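Long-range contacts in glutamate racemase (Escherichia coli, PDB 2JFN), which belongs to the Asp/Glu/hydantoin racemase family and binds glutamic acid and uridine-5'-diphosphate-N-acetylmuramoyl-L-alanine at separate pockets: residues L25-G30 against I50-N55; A66-R71 against N93-V98; L87-C92 against P110-V115. One frame throughout, in Å; residues are numbered along the deposited sequence.

In the fold
Followed from the N terminus, the chain first closes a loop at contact 1, where strand 48-53 returns beside strand 21-28 after helix 33-43. Helix 65-82 then opens contact 2, but before helix 93-106 completes it, strand 87-90 has opened contact 3, which closes at 110-115. Contacts 2 and 3 therefore cross, while contact 1 precedes both in series. Strands 21-28 and 87-90 are neighbours in one sheet; contact 1 adds strand 48-53 beside the former, contact 3 strand 111-112 beside the latter. Contact 2 joins helices 65-82 and 93-106. A salt bridge from Asp54 to Arg71 links contacts 1 and 2, a probable Ser96-Val114 hydrogen bond contacts 2 and 3, and all three touch the bound glutamic acid.

Contact 1 of 3, residues L25-G30 against I50-N55; sequences LVFDSG and IYAFDN. With GLU (glutamic acid), chain B.
Val26 and Ala52 carry the backbone pairing of two parallel strands whose axes lie 4.8 Å apart. Four bonds make the ladder: Val26 N to Ile50 O, Ala52 N to Val26 O, Asp28 N to Ala52 O and Asp54 N to Asp28 O. The first is the shortest, at 2.9 Å from Val26 N to Ile50 O, and nearly straight.

Apolar contacts follow the two faces. Leu25 CD1 sits 3.9 Å from both Ile50 CG2 and Ala52 CB, on the face that Phe27 shares. On the other face Val26 CG1 lies 4.0 Å from Tyr51 CE2.

Among polar side chains, Tyr51 lies beside Asp28, pointing the same way, with ring and carboxylate planes 62° apart; its OH donates to Gly30 O at 2.6 Å. Asp28 OD1 takes Gly30 N from above the carboxylate plane, an Asx turn, and also Gly33 N. Asp28 OD2 accepts from GLU N at 2.8 Å, with a weak second bond to OD1, and Ser29 OG donates to GLU OE2 at 2.6 Å. Asp54 OD2 is held by Tyr60 OH and Arg71.

Ligand-binding residues at the C-terminal end of a parallel strand, here in the beta-alpha-beta unit 21-28, 33-43, 48-53, are characteristic of alpha/beta folds.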
loop_
_atom_site.group_PDB
_atom_site.type_symbol
_atom_site.label_atom_id
_atom_site.label_comp_id
_atom_site.label_asym_id
_atom_site.label_seq_id
_atom_site.Cartn_x
_atom_site.Cartn_y
_atom_site.Cartn_z
ATOM N N LEU A 25 2.811 4.424 -12.521
ATOM C CA LEU A 25 2.759 5.204 -11.297
ATOM C C LEU A 25 2.329 4.314 -10.143
ATOM O O LEU A 25 1.383 3.540 -10.272
ATOM C CB LEU A 25 1.746 6.348 -11.424
ATOM C CG LEU A 25 1.348 7.024 -10.106
ATOM C CD1 LEU A 25 2.552 7.760 -9.508
ATOM C CD2 LEU A 25 0.189 7.997 -10.355
ATOM N N VAL A 26 3.047 4.413 -9.029
ATOM C CA VAL A 26 2.697 3.686 -7.819
ATOM C C VAL A 26 2.485 4.804 -6.787
ATOM O O VAL A 26 3.406 5.581 -6.504
ATOM C CB VAL A 26 3.820 2.736 -7.352
ATOM C CG1 VAL A 26 3.392 2.029 -6.075
ATOM C CG2 VAL A 26 4.121 1.695 -8.451
ATOM N N PHE A 27 1.267 4.894 -6.259
ATOM C CA PHE A 27 0.897 5.931 -5.296
ATOM C C PHE A 27 0.508 5.430 -3.909
ATOM O O PHE A 27 -0.092 4.369 -3.763
ATOM C CB PHE A 27 -0.283 6.746 -5.838
ATOM C CG PHE A 27 -0.899 7.675 -4.819
ATOM C CD1 PHE A 27 -0.345 8.931 -4.573
ATOM C CD2 PHE A 27 -1.994 7.269 -4.062
ATOM C CE1 PHE A 27 -0.870 9.765 -3.586
ATOM C CE2 PHE A 27 -2.528 8.096 -3.070
ATOM C CZ PHE A 27 -1.964 9.345 -2.830
ATOM N N ASP A 28 0.853 6.218 -2.895
ATOM C CA ASP A 28 0.500 5.926 -1.508
ATOM C C ASP A 28 0.576 7.225 -0.732
ATOM O O ASP A 28 1.142 8.211 -1.209
ATOM C CB ASP A 28 1.464 4.928 -0.853
ATOM C CG ASP A 28 1.045 4.575 0.574
ATOM O OD1 ASP A 28 1.916 4.406 1.455
ATOM O OD2 ASP A 28 -0.174 4.470 0.819
ATOM N N SER A 29 0.011 7.221 0.468
ATOM C CA SER A 29 0.043 8.389 1.335
ATOM C C SER A 29 1.465 8.539 1.899
ATOM O O SER A 29 1.905 9.646 2.212
ATOM C CB SER A 29 -0.951 8.204 2.478
ATOM O OG SER A 29 -0.638 7.029 3.202
ATOM N N GLY A 30 2.179 7.422 2.014
ATOM C CA GLY A 30 3.535 7.459 2.533
ATOM C C GLY A 30 4.479 6.441 1.924
ATOM O O GLY A 30 4.570 6.323 0.698
ATOM N N ILE A 50 7.319 5.686 -11.479
ATOM C CA ILE A 50 7.145 6.967 -10.824
ATOM C C ILE A 50 6.515 6.618 -9.487
ATOM O O ILE A 50 5.470 5.961 -9.445
ATOM C CB ILE A 50 6.163 7.883 -11.574
ATOM C CG1 ILE A 50 6.705 8.221 -12.966
ATOM C CG2 ILE A 50 5.931 9.161 -10.766
ATOM C CD1 ILE A 50 5.658 8.848 -13.876
ATOM N N TYR A 51 7.159 7.020 -8.400
ATOM C CA TYR A 51 6.605 6.776 -7.078
ATOM C C TYR A 51 6.172 8.129 -6.543
ATOM O O TYR A 51 6.955 9.081 -6.541
ATOM C CB TYR A 51 7.640 6.161 -6.130
ATOM C CG TYR A 51 7.030 5.735 -4.804
ATOM C CD1 TYR A 51 7.146 6.526 -3.660
ATOM C CD2 TYR A 51 6.269 4.568 -4.719
ATOM C CE1 TYR A 51 6.508 6.164 -2.462
ATOM C CE2 TYR A 51 5.634 4.195 -3.531
ATOM C CZ TYR A 51 5.751 4.994 -2.410
ATOM O OH TYR A 51 5.082 4.624 -1.255
ATOM N N ALA A 52 4.925 8.223 -6.106
ATOM C CA ALA A 52 4.424 9.479 -5.564
ATOM C C ALA A 52 3.805 9.241 -4.198
ATOM O O ALA A 52 3.003 8.319 -4.021
ATOM C CB ALA A 52 3.388 10.084 -6.509
ATOM N N PHE A 53 4.190 10.058 -3.228
ATOM C CA PHE A 53 3.630 9.927 -1.895
ATOM C C PHE A 53 3.149 11.284 -1.380
ATOM O O PHE A 53 3.809 12.314 -1.560
ATOM C CB PHE A 53 4.643 9.261 -0.936
ATOM C CG PHE A 53 5.944 10.009 -0.772
ATOM C CD1 PHE A 53 6.203 10.724 0.396
ATOM C CD2 PHE A 53 6.922 9.962 -1.762
ATOM C CE1 PHE A 53 7.421 11.379 0.579
ATOM C CE2 PHE A 53 8.149 10.616 -1.594
ATOM C CZ PHE A 53 8.397 11.326 -0.418
ATOM N N ASP A 54 1.974 11.276 -0.759
ATOM C CA ASP A 54 1.365 12.495 -0.234
ATOM C C ASP A 54 1.815 12.816 1.190
ATOM O O ASP A 54 1.054 12.646 2.141
ATOM C CB ASP A 54 -0.160 12.364 -0.274
ATOM C CG ASP A 54 -0.865 13.691 -0.044
ATOM O OD1 ASP A 54 -0.172 14.704 0.212
ATOM O OD2 ASP A 54 -2.111 13.717 -0.122
ATOM N N ASN A 55 3.044 13.304 1.335
ATOM C CA ASN A 55 3.556 13.629 2.655
ATOM C C ASN A 55 2.833 14.831 3.257
ATOM O O ASN A 55 2.928 15.071 4.454
ATOM C CB ASN A 55 5.073 13.877 2.600
ATOM C CG ASN A 55 5.452 15.054 1.718
ATOM O OD1 ASN A 55 5.051 15.137 0.553
ATOM N ND2 ASN A 55 6.243 15.970 2.270
HETATM N N GLU B . -0.312 2.723 3.046
HETATM C CA GLU B . -1.421 2.849 3.996
HETATM C C GLU B . -2.633 2.140 3.422
HETATM O O GLU B . -2.483 1.050 2.760
HETATM C CB GLU B . -1.731 4.335 4.237
HETATM C CG GLU B . -1.911 4.612 5.746
HETATM C CD GLU B . -2.509 5.993 5.980
HETATM O OE1 GLU B . -3.256 6.181 6.937
HETATM O OE2 GLU B . -2.245 6.932 5.222
HETATM O OXT GLU B . -3.801 2.616 3.607
#

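Contact 2 of 3, residues A66-R71 against N93-V98. With GLU (glutamic acid), chain B.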
loop_
_atom_site.group_PDB
_atom_site.type_symbol
_atom_site.label_atom_id
_atom_site.label_comp_id
_atom_site.label_asym_id
_atom_site.label_seq_id
_atom_site.Cartn_x
_atom_site.Cartn_y
_atom_site.Cartn_z
ATOM N N ALA A 66 -14.421 12.280 1.418
ATOM C CA ALA A 66 -14.615 13.280 0.367
ATOM C C ALA A 66 -13.282 13.963 0.024
ATOM O O ALA A 66 -12.990 14.245 -1.143
ATOM C CB ALA A 66 -15.635 14.317 0.809
ATOM N N PHE A 67 -12.478 14.233 1.046
ATOM C CA PHE A 67 -11.178 14.857 0.830
ATOM C C PHE A 67 -10.261 13.890 0.086
ATOM O O PHE A 67 -9.655 14.251 -0.922
ATOM C CB PHE A 67 -10.515 15.235 2.160
ATOM C CG PHE A 67 -9.045 15.521 2.032
ATOM C CD1 PHE A 67 -8.597 16.713 1.465
ATOM C CD2 PHE A 67 -8.108 14.558 2.394
ATOM C CE1 PHE A 67 -7.232 16.940 1.256
ATOM C CE2 PHE A 67 -6.740 14.777 2.186
ATOM C CZ PHE A 67 -6.306 15.972 1.615
ATOM N N ILE A 68 -10.166 12.663 0.593
ATOM C CA ILE A 68 -9.312 11.639 -0.001
ATOM C C ILE A 68 -9.531 11.444 -1.505
ATOM O O ILE A 68 -8.571 11.432 -2.279
ATOM C CB ILE A 68 -9.492 10.270 0.713
ATOM C CG1 ILE A 68 -8.987 10.366 2.158
ATOM C CG2 ILE A 68 -8.726 9.178 -0.035
ATOM C CD1 ILE A 68 -9.020 9.049 2.920
ATOM N N VAL A 69 -10.785 11.287 -1.920
ATOM C CA VAL A 69 -11.078 11.092 -3.337
ATOM C C VAL A 69 -10.555 12.259 -4.171
ATOM O O VAL A 69 -9.852 12.047 -5.160
ATOM C CB VAL A 69 -12.600 10.936 -3.583
ATOM C CG1 VAL A 69 -12.878 10.815 -5.080
ATOM C CG2 VAL A 69 -13.119 9.703 -2.847
ATOM N N GLU A 70 -10.885 13.483 -3.761
ATOM C CA GLU A 70 -10.454 14.677 -4.484
ATOM C C GLU A 70 -8.934 14.806 -4.522
ATOM O O GLU A 70 -8.350 15.168 -5.551
ATOM C CB GLU A 70 -11.035 15.947 -3.844
ATOM C CG GLU A 70 -12.559 16.098 -3.930
ATOM C CD GLU A 70 -13.087 16.082 -5.359
ATOM O OE1 GLU A 70 -12.446 16.685 -6.251
ATOM O OE2 GLU A 70 -14.153 15.471 -5.592
ATOM N N ARG A 71 -8.307 14.517 -3.391
ATOM C CA ARG A 71 -6.858 14.613 -3.261
ATOM C C ARG A 71 -6.123 13.631 -4.164
ATOM O O ARG A 71 -5.206 14.021 -4.885
ATOM C CB ARG A 71 -6.453 14.386 -1.802
ATOM C CG ARG A 71 -4.960 14.497 -1.524
ATOM C CD ARG A 71 -4.421 15.898 -1.799
ATOM N NE ARG A 71 -3.022 16.001 -1.377
ATOM C CZ ARG A 71 -2.240 17.050 -1.607
ATOM N NH1 ARG A 71 -2.708 18.107 -2.264
ATOM N NH2 ARG A 71 -0.982 17.035 -1.189
ATOM N N ASN A 93 -4.528 1.158 0.914
ATOM C CA ASN A 93 -5.859 0.659 1.277
ATOM C C ASN A 93 -6.853 1.757 1.645
ATOM O O ASN A 93 -8.020 1.706 1.245
ATOM C CB ASN A 93 -5.769 -0.339 2.439
ATOM C CG ASN A 93 -5.032 -1.604 2.068
ATOM O OD1 ASN A 93 -3.797 -1.628 2.009
ATOM N ND2 ASN A 93 -5.783 -2.670 1.807
ATOM N N THR A 94 -6.398 2.744 2.409
ATOM C CA THR A 94 -7.264 3.841 2.825
ATOM C C THR A 94 -7.690 4.739 1.670
ATOM O O THR A 94 -8.523 5.624 1.843
ATOM C CB THR A 94 -6.582 4.721 3.900
ATOM O OG1 THR A 94 -5.289 5.136 3.435
ATOM C CG2 THR A 94 -6.424 3.948 5.194
ATOM N N ALA A 95 -7.124 4.521 0.490
ATOM C CA ALA A 95 -7.483 5.345 -0.664
ATOM C C ALA A 95 -8.129 4.549 -1.787
ATOM O O ALA A 95 -9.050 5.035 -2.441
ATOM C CB ALA A 95 -6.250 6.079 -1.198
ATOM N N SER A 96 -7.657 3.328 -2.002
ATOM C CA SER A 96 -8.177 2.495 -3.077
ATOM C C SER A 96 -9.689 2.493 -3.205
ATOM O O SER A 96 -10.242 3.136 -4.096
ATOM C CB SER A 96 -7.689 1.056 -2.934
ATOM O OG SER A 96 -6.452 0.876 -3.597
ATOM N N THR A 97 -10.354 1.769 -2.317
ATOM C CA THR A 97 -11.805 1.669 -2.360
ATOM C C THR A 97 -12.514 2.944 -2.815
ATOM O O THR A 97 -13.032 3.019 -3.938
ATOM C CB THR A 97 -12.360 1.254 -0.992
ATOM O OG1 THR A 97 -12.118 2.295 -0.033
ATOM C CG2 THR A 97 -11.670 -0.017 -0.523
ATOM N N VAL A 98 -12.509 3.951 -1.952
ATOM C CA VAL A 98 -13.184 5.207 -2.235
ATOM C C VAL A 98 -12.740 5.988 -3.474
ATOM O O VAL A 98 -13.526 6.757 -4.025
ATOM C CB VAL A 98 -13.079 6.152 -1.025
ATOM C CG1 VAL A 98 -13.648 5.470 0.218
ATOM C CG2 VAL A 98 -11.624 6.545 -0.801
HETATM N N GLU B . -0.312 2.723 3.046
HETATM C CA GLU B . -1.421 2.849 3.996
HETATM C C GLU B . -2.633 2.140 3.422
HETATM O O GLU B . -2.483 1.050 2.760
HETATM C CB GLU B . -1.731 4.335 4.237
HETATM C CG GLU B . -1.911 4.612 5.746
HETATM C CD GLU B . -2.509 5.993 5.980
HETATM O OE1 GLU B . -3.256 6.181 6.937
HETATM O OE2 GLU B . -2.245 6.932 5.222
HETATM O OXT GLU B . -3.801 2.616 3.607
#
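Ile68 and Val69 of helix 65-82 pack on Ala95 and Val98 of helix 93-106 through apolar contact. Ile68 CG2, anti to its own backbone N, lies 4.0 Å from Val98 CG2, and the two side chains cross at about a right angle. The same methyl is 4.1 Å from Ala95 CB. Val69 CG2 in turn is 4.0 Å from Val98 CB, so Val98 is touched by both residues.

Methyl groups also rest on main-chain oxygens. Ile68 CD1 comes to 3.6 Å from Thr94 O, and Val69 CG2 reaches Val98 O at 3.2 Å, a close approach.

The segment axes pass 9.4 Å apart at -84°, a nearly perpendicular crossing consistent with the small buried surface of 186 Å². Both helices are connections in the alpha/beta fold, and strand 87-90 lies between them in the chain; its Val90 touches Ala95.

The polar groups of Asn93 and Thr94 turn to the glutamic acid, whereas Arg71 NH1 forms a salt bridge with the C-terminal carboxylate of Gly285. Asn93 N donates to GLU O, and GLU OXT is gripped twice, by Thr94 N and by Thr94 OG1, each at 2.9 Å. Both backbone N-H groups lie toward the N-terminal end of helix 93-106, where the helix dipole may favour a carboxylate; Tyr60, which touches Thr94, adds its own N to the same ligand.

Contact 3 of 3, residues L87-C92 against P110-V115. With UMA (uridine-5'-diphosphate-N-acetylmuramoyl-L-alanine), chain C; GLU (glutamic acid), chain B.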
loop_
_atom_site.group_PDB
_atom_site.type_symbol
_atom_site.label_atom_id
_atom_site.label_comp_id
_atom_site.label_asym_id
_atom_site.label_seq_id
_atom_site.Cartn_x
_atom_site.Cartn_y
_atom_site.Cartn_z
ATOM N N LEU A 87 -0.200 3.094 -16.732
ATOM C CA LEU A 87 -0.998 2.495 -15.670
ATOM C C LEU A 87 -0.642 3.110 -14.322
ATOM O O LEU A 87 0.491 3.545 -14.111
ATOM C CB LEU A 87 -0.732 0.983 -15.640
ATOM C CG LEU A 87 -1.273 0.086 -14.523
ATOM C CD1 LEU A 87 -1.299 -1.353 -15.031
ATOM C CD2 LEU A 87 -0.400 0.192 -13.271
ATOM N N ALA A 88 -1.614 3.141 -13.417
ATOM C CA ALA A 88 -1.405 3.679 -12.079
ATOM C C ALA A 88 -1.911 2.700 -11.023
ATOM O O ALA A 88 -2.962 2.071 -11.183
ATOM C CB ALA A 88 -2.122 5.008 -11.927
ATOM N N VAL A 89 -1.153 2.581 -9.942
ATOM C CA VAL A 89 -1.515 1.697 -8.843
ATOM C C VAL A 89 -1.746 2.508 -7.579
ATOM O O VAL A 89 -0.871 3.256 -7.145
ATOM C CB VAL A 89 -0.394 0.681 -8.538
ATOM C CG1 VAL A 89 -0.849 -0.268 -7.433
ATOM C CG2 VAL A 89 -0.011 -0.082 -9.799
ATOM N N VAL A 90 -2.933 2.377 -7.002
ATOM C CA VAL A 90 -3.246 3.064 -5.764
ATOM C C VAL A 90 -2.845 2.044 -4.701
ATOM O O VAL A 90 -3.685 1.293 -4.207
ATOM C CB VAL A 90 -4.753 3.377 -5.666
ATOM C CG1 VAL A 90 -5.052 4.125 -4.375
ATOM C CG2 VAL A 90 -5.183 4.225 -6.872
ATOM N N ALA A 91 -1.550 1.999 -4.392
ATOM C CA ALA A 91 -1.009 1.049 -3.415
ATOM C C ALA A 91 -1.226 1.593 -2.018
ATOM O O ALA A 91 -0.281 1.774 -1.249
ATOM C CB ALA A 91 0.474 0.832 -3.676
ATOM N N CYS A 92 -2.496 1.828 -1.706
ATOM C CA CYS A 92 -2.916 2.408 -0.445
ATOM C C CYS A 92 -4.346 1.944 -0.148
ATOM O O CYS A 92 -5.272 2.297 -0.873
ATOM C CB CYS A 92 -2.869 3.934 -0.602
ATOM S SG CYS A 92 -3.547 4.918 0.724
ATOM N N PRO A 110 -5.467 2.108 -17.328
ATOM C CA PRO A 110 -5.956 1.256 -16.244
ATOM C C PRO A 110 -5.467 1.684 -14.864
ATOM O O PRO A 110 -4.349 2.173 -14.707
ATOM C CB PRO A 110 -5.470 -0.133 -16.656
ATOM C CG PRO A 110 -4.211 0.159 -17.401
ATOM C CD PRO A 110 -4.577 1.362 -18.234
ATOM N N VAL A 111 -6.329 1.516 -13.871
ATOM C CA VAL A 111 -5.993 1.867 -12.500
ATOM C C VAL A 111 -6.135 0.617 -11.643
ATOM O O VAL A 111 -7.160 -0.057 -11.687
ATOM C CB VAL A 111 -6.927 2.964 -11.950
ATOM C CG1 VAL A 111 -6.531 3.322 -10.516
ATOM C CG2 VAL A 111 -6.867 4.206 -12.854
ATOM N N VAL A 112 -5.097 0.307 -10.877
ATOM C CA VAL A 112 -5.121 -0.861 -10.009
ATOM C C VAL A 112 -5.371 -0.420 -8.578
ATOM O O VAL A 112 -4.798 0.570 -8.114
ATOM C CB VAL A 112 -3.785 -1.637 -10.084
ATOM C CG1 VAL A 112 -3.786 -2.802 -9.101
ATOM C CG2 VAL A 112 -3.576 -2.146 -11.486
ATOM N N GLY A 113 -6.248 -1.144 -7.892
ATOM C CA GLY A 113 -6.557 -0.821 -6.516
ATOM C C GLY A 113 -6.087 -1.934 -5.601
ATOM O O GLY A 113 -5.589 -2.962 -6.066
ATOM N N VAL A 114 -6.248 -1.727 -4.298
ATOM C CA VAL A 114 -5.837 -2.720 -3.309
ATOM C C VAL A 114 -6.878 -2.917 -2.220
ATOM O O VAL A 114 -7.432 -1.954 -1.677
ATOM C CB VAL A 114 -4.537 -2.321 -2.603
ATOM C CG1 VAL A 114 -3.416 -2.134 -3.618
ATOM C CG2 VAL A 114 -4.766 -1.056 -1.799
ATOM N N VAL A 115 -7.155 -4.176 -1.917
ATOM C CA VAL A 115 -8.090 -4.518 -0.859
ATOM C C VAL A 115 -7.379 -5.599 -0.048
ATOM O O VAL A 115 -6.579 -6.358 -0.594
ATOM C CB VAL A 115 -9.422 -5.077 -1.416
ATOM C CG1 VAL A 115 -10.194 -3.973 -2.125
ATOM C CG2 VAL A 115 -9.152 -6.221 -2.373
HETATM N N1 UMA C . -5.525 -7.890 -5.107
HETATM C C2 UMA C . -5.861 -6.445 -5.048
HETATM N N3 UMA C . -5.946 -5.807 -6.277
HETATM C C4 UMA C . -5.746 -6.405 -7.530
HETATM C C5 UMA C . -5.405 -7.889 -7.515
HETATM C C6 UMA C . -5.313 -8.535 -6.335
HETATM O O2 UMA C . -6.050 -5.832 -4.009
HETATM O O4 UMA C . -5.844 -5.731 -8.545
HETATM C C1B UMA C . -5.427 -8.598 -3.781
HETATM C C2B UMA C . -6.801 -9.024 -3.292
HETATM O "O2'" UMA C . -7.002 -8.840 -1.836
HETATM C C3B UMA C . -7.009 -10.446 -3.694
HETATM C C4B UMA C . -5.577 -10.929 -3.557
HETATM O O4B UMA C . -4.733 -9.820 -3.843
HETATM O O3B UMA C . -7.951 -10.947 -2.708
HETATM C C5B UMA C . -5.194 -12.009 -4.488
HETATM O O5B UMA C . -5.606 -11.700 -5.771
HETATM P PA UMA C . -5.534 -12.720 -6.990
HETATM O O1A UMA C . -5.612 -11.863 -8.181
HETATM O O2A UMA C . -4.357 -13.518 -6.864
HETATM O O3A UMA C . -6.913 -13.555 -6.830
HETATM P PB UMA C . -8.206 -13.378 -5.911
HETATM O O1B UMA C . -7.898 -13.491 -4.502
HETATM O O2B UMA C . -9.255 -14.240 -6.463
HETATM O "O1'" UMA C . -8.640 -11.851 -6.333
HETATM C "C1'" UMA C . -9.747 -11.470 -7.150
HETATM C "C2'" UMA C . -9.399 -10.319 -8.058
HETATM N "N2'" UMA C . -8.315 -10.665 -8.995
HETATM C "C7'" UMA C . -8.524 -10.780 -10.317
HETATM O "O7'" UMA C . -9.582 -10.441 -10.841
HETATM C "C8'" UMA C . -7.411 -11.327 -11.186
HETATM C "C3'" UMA C . -9.026 -9.112 -7.181
HETATM O "O3'" UMA C . -8.767 -7.929 -8.013
HETATM C "C4'" UMA C . -10.152 -8.781 -6.174
HETATM O "O4'" UMA C . -9.787 -7.693 -5.348
HETATM C "C5'" UMA C . -10.468 -10.012 -5.319
HETATM O "O5'" UMA C . -10.810 -11.132 -6.221
HETATM C "C6'" UMA C . -11.657 -9.825 -4.394
HETATM O "O6'" UMA C . -12.796 -9.414 -5.137
HETATM C C18 UMA C . -9.593 -7.363 -9.062
HETATM C C19 UMA C . -10.449 -6.227 -8.607
HETATM O O18 UMA C . -11.525 -6.001 -9.133
HETATM C C20 UMA C . -8.700 -7.104 -10.293
HETATM N N4 UMA C . -9.938 -5.499 -7.602
HETATM C C21 UMA C . -10.504 -4.250 -7.072
HETATM C C22 UMA C . -10.835 -3.171 -8.147
HETATM O O19 UMA C . -10.127 -3.155 -9.179
HETATM O O20 UMA C . -11.793 -2.381 -7.947
HETATM C C23 UMA C . -9.544 -3.658 -6.034
HETATM N N GLU B . -0.312 2.723 3.046
HETATM C CA GLU B . -1.421 2.849 3.996
HETATM C C GLU B . -2.633 2.140 3.422
HETATM O O GLU B . -2.483 1.050 2.760
HETATM C CB GLU B . -1.731 4.335 4.237
HETATM C CG GLU B . -1.911 4.612 5.746
HETATM C CD GLU B . -2.509 5.993 5.980
HETATM O OE1 GLU B . -3.256 6.181 6.937
HETATM O OE2 GLU B . -2.245 6.932 5.222
HETATM O OXT GLU B . -3.801 2.616 3.607
#
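Val114 reaches across to the end of strand 87-90, and its side chain can be followed outward. CB lies 4.0 Å from Val90 O and 4.1 Å from UMA O2. From there the branches part: CG1, anti to the carbonyl carbon (chi1 -58°), meets Val90 O at 3.5 Å and Ala91 CA beyond it, whereas CG2 comes to 3.4 Å from Cys92 C and also meets Cys92 O. Both methyls thus lie against the backbone at and just beyond the end of the strand, where Val90 and Ala91 are each the centre of an inverse gamma turn.

Upstream the pairing is parallel, with two bridges, Ala88 with Val111 and Val89 with Val112. Ala88 N bonds to Pro110 O, Val112 N to Ala88 O, and Val90 N to Val112 O at 2.8 Å with an N-H...O angle of 174°. Val89 and Val112 lie side by side, and Leu87 crosses Pro110 at about a right angle. Helix 228-241 touches Val89, Val112 and Val114.

Past the pairing, Gly113 O accepts from UMA N3 at 2.9 Å, Val115 N donates to UMA O2, and UMA O2' donates to Val115 O at 2.8 Å. Cys92 SG lies 3.7 Å from GLU OXT. The geometry implies that strand pairing and apolar packing join two ligand sites, main-chain atoms of Gly113 and Val115 bonding the UMA.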